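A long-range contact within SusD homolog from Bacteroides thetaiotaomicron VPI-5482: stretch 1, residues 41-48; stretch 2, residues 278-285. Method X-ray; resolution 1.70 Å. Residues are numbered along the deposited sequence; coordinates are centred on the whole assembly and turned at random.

Stretch 1 41-48: LSILFNLG
Stretch 2 (278-285) GRIGKWNG

Ile43 is the centre of this contact, which buries 293 Å² and contains no hydrogen bond between the stretches. It sits in the last helical turn of stretch 1, a wide pi-type turn over 41-44, with phi/psi -115/-57. Ile43 CA lies 7.1 Å from Asn284 CA, and the CA-to-CB bond of Ile43 points toward stretch 2. A branched side chain suits this place: in the m,t rotamer it packs between Trp283, Ile280 and Asn284, with Ile43 CG2 3.4 Å from Trp283 CE3, and Ile43 CD1 3.9 Å from Ile280 CD1 and 3.5 Å from Asn284 CG.

Trp283, chi1 -148° and chi2 93°, offers a broad apolar surface. Leu44 (t,p) starts sideways but brings CD1 to 3.8 Å from Trp283 CH2; Leu47 (m,t), beyond the helix, places CD1 at the ring edge, 3.8 Å from CZ3 of Trp283.

Further out, Ile280 (m,m) brings its CD1 within 3.6 Å of Ser42 OG, a hydroxyl (chi1 50°) hydrogen-bonded elsewhere in the structure.

The two asparagines each make a hydrogen bond within their own stretch. Asn284 (chi1 69°) accepts from Gly281 N at OD1, 2.8 Å, linking Gly281, just before the type I turn from Lys282 to Gly285, to the turn's third residue; Gly281, phi/psi 78/-2, has the positive phi that favours glycine. Asn46 ND2 donates to Leu41 O at 2.9 Å, tying the loop back to the helix.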

# COMPACT_ATOMS: atom_id res chain seq x y z
N LEU A 41 3.39 7.29 -1.25
CA LEU A 41 3.04 5.97 -1.73
C LEU A 41 2.08 5.21 -0.82
O LEU A 41 1.50 4.21 -1.25
CB LEU A 41 4.28 5.10 -1.95
CG LEU A 41 5.20 5.51 -3.10
CD1 LEU A 41 6.43 4.54 -3.12
CD2 LEU A 41 4.50 5.53 -4.47
N SER A 42 2.01 5.62 0.46
CA SER A 42 1.09 4.99 1.39
C SER A 42 -0.28 5.63 1.30
O SER A 42 -1.31 4.94 1.11
CB SER A 42 1.61 5.10 2.80
OG SER A 42 1.98 6.46 3.10
N ILE A 43 -0.31 6.96 1.34
CA ILE A 43 -1.58 7.66 1.46
C ILE A 43 -1.99 8.53 0.29
O ILE A 43 -3.01 8.29 -0.33
CB ILE A 43 -1.55 8.57 2.75
CG1 ILE A 43 -1.35 7.73 4.02
CG2 ILE A 43 -2.83 9.46 2.85
CD1 ILE A 43 -0.99 8.58 5.26
N LEU A 44 -1.14 9.48 -0.06
CA LEU A 44 -1.54 10.57 -0.94
C LEU A 44 -1.87 10.17 -2.36
O LEU A 44 -2.81 10.70 -2.92
CB LEU A 44 -0.47 11.69 -0.97
CG LEU A 44 -0.82 13.02 -1.63
CD1 LEU A 44 -2.03 13.73 -0.93
CD2 LEU A 44 0.44 13.93 -1.67
N PHE A 45 -1.11 9.24 -2.92
CA PHE A 45 -1.30 8.86 -4.31
C PHE A 45 -2.36 7.79 -4.51
O PHE A 45 -2.55 7.34 -5.65
CB PHE A 45 0.00 8.34 -4.93
CG PHE A 45 1.15 9.34 -4.96
CD1 PHE A 45 1.00 10.70 -4.68
CD2 PHE A 45 2.38 8.92 -5.46
CE1 PHE A 45 2.08 11.57 -4.78
CE2 PHE A 45 3.44 9.81 -5.55
CZ PHE A 45 3.27 11.13 -5.20
N ASN A 46 -3.05 7.40 -3.44
CA ASN A 46 -3.99 6.28 -3.49
C ASN A 46 -5.43 6.71 -3.25
O ASN A 46 -6.28 5.86 -2.99
CB ASN A 46 -3.56 5.28 -2.42
CG ASN A 46 -2.18 4.73 -2.70
OD1 ASN A 46 -1.85 4.48 -3.84
ND2 ASN A 46 -1.37 4.51 -1.65
N LEU A 47 -5.68 8.00 -3.30
CA LEU A 47 -7.01 8.52 -3.06
C LEU A 47 -7.81 8.71 -4.33
O LEU A 47 -7.28 8.68 -5.46
CB LEU A 47 -6.90 9.82 -2.29
CG LEU A 47 -6.39 9.67 -0.87
CD1 LEU A 47 -5.95 11.05 -0.36
CD2 LEU A 47 -7.46 9.07 0.06
N GLY A 48 -9.11 8.88 -4.16
CA GLY A 48 -9.99 9.18 -5.30
C GLY A 48 -10.53 7.97 -5.99
O GLY A 48 -10.33 7.76 -7.19
N GLY A 278 6.58 8.58 10.14
CA GLY A 278 5.70 8.80 9.03
C GLY A 278 4.44 9.52 9.43
O GLY A 278 4.29 9.99 10.55
N ARG A 279 3.52 9.59 8.49
CA ARG A 279 2.25 10.28 8.69
C ARG A 279 1.08 9.32 8.91
O ARG A 279 -0.08 9.73 8.87
CB ARG A 279 1.98 11.17 7.49
CG ARG A 279 3.06 12.23 7.27
CD ARG A 279 2.63 13.18 6.20
NE ARG A 279 3.71 14.02 5.70
CZ ARG A 279 3.89 15.31 5.98
NH1 ARG A 279 3.05 15.94 6.79
NH2 ARG A 279 4.91 15.97 5.44
N ILE A 280 1.37 8.05 9.17
CA ILE A 280 0.32 7.03 9.29
C ILE A 280 -0.40 7.25 10.62
O ILE A 280 0.23 7.49 11.66
CB ILE A 280 0.86 5.59 9.18
CG1 ILE A 280 1.88 5.41 8.02
CG2 ILE A 280 -0.30 4.61 9.10
CD1 ILE A 280 1.45 5.86 6.61
N GLY A 281 -1.73 7.23 10.59
CA GLY A 281 -2.53 7.59 11.76
C GLY A 281 -2.63 9.10 11.99
O GLY A 281 -3.31 9.56 12.91
N LYS A 282 -1.96 9.90 11.14
CA LYS A 282 -2.00 11.35 11.26
C LYS A 282 -2.82 11.89 10.10
O LYS A 282 -3.99 12.23 10.27
CB LYS A 282 -0.57 11.92 11.28
CG LYS A 282 0.33 11.26 12.37
CD LYS A 282 -0.23 11.36 13.76
CE LYS A 282 -0.12 12.74 14.34
NZ LYS A 282 -0.44 13.00 15.84
N TRP A 283 -2.25 11.88 8.90
CA TRP A 283 -2.94 12.39 7.73
C TRP A 283 -4.12 11.48 7.35
O TRP A 283 -5.14 11.95 6.83
CB TRP A 283 -1.95 12.47 6.57
CG TRP A 283 -2.20 13.58 5.61
CD1 TRP A 283 -1.66 14.83 5.66
CD2 TRP A 283 -3.02 13.55 4.42
NE1 TRP A 283 -2.08 15.58 4.60
CE2 TRP A 283 -2.90 14.82 3.81
CE3 TRP A 283 -3.82 12.59 3.82
CZ2 TRP A 283 -3.58 15.14 2.64
CZ3 TRP A 283 -4.48 12.91 2.66
CH2 TRP A 283 -4.34 14.18 2.08
N ASN A 284 -4.00 10.19 7.65
CA ASN A 284 -5.09 9.25 7.38
C ASN A 284 -5.63 8.68 8.68
O ASN A 284 -6.15 7.57 8.72
CB ASN A 284 -4.63 8.14 6.45
CG ASN A 284 -3.62 7.22 7.10
OD1 ASN A 284 -2.99 7.58 8.13
ND2 ASN A 284 -3.44 6.05 6.52
N GLY A 285 -5.50 9.43 9.75
CA GLY A 285 -5.98 8.98 11.04
C GLY A 285 -7.44 9.28 11.29
O GLY A 285 -8.19 9.67 10.39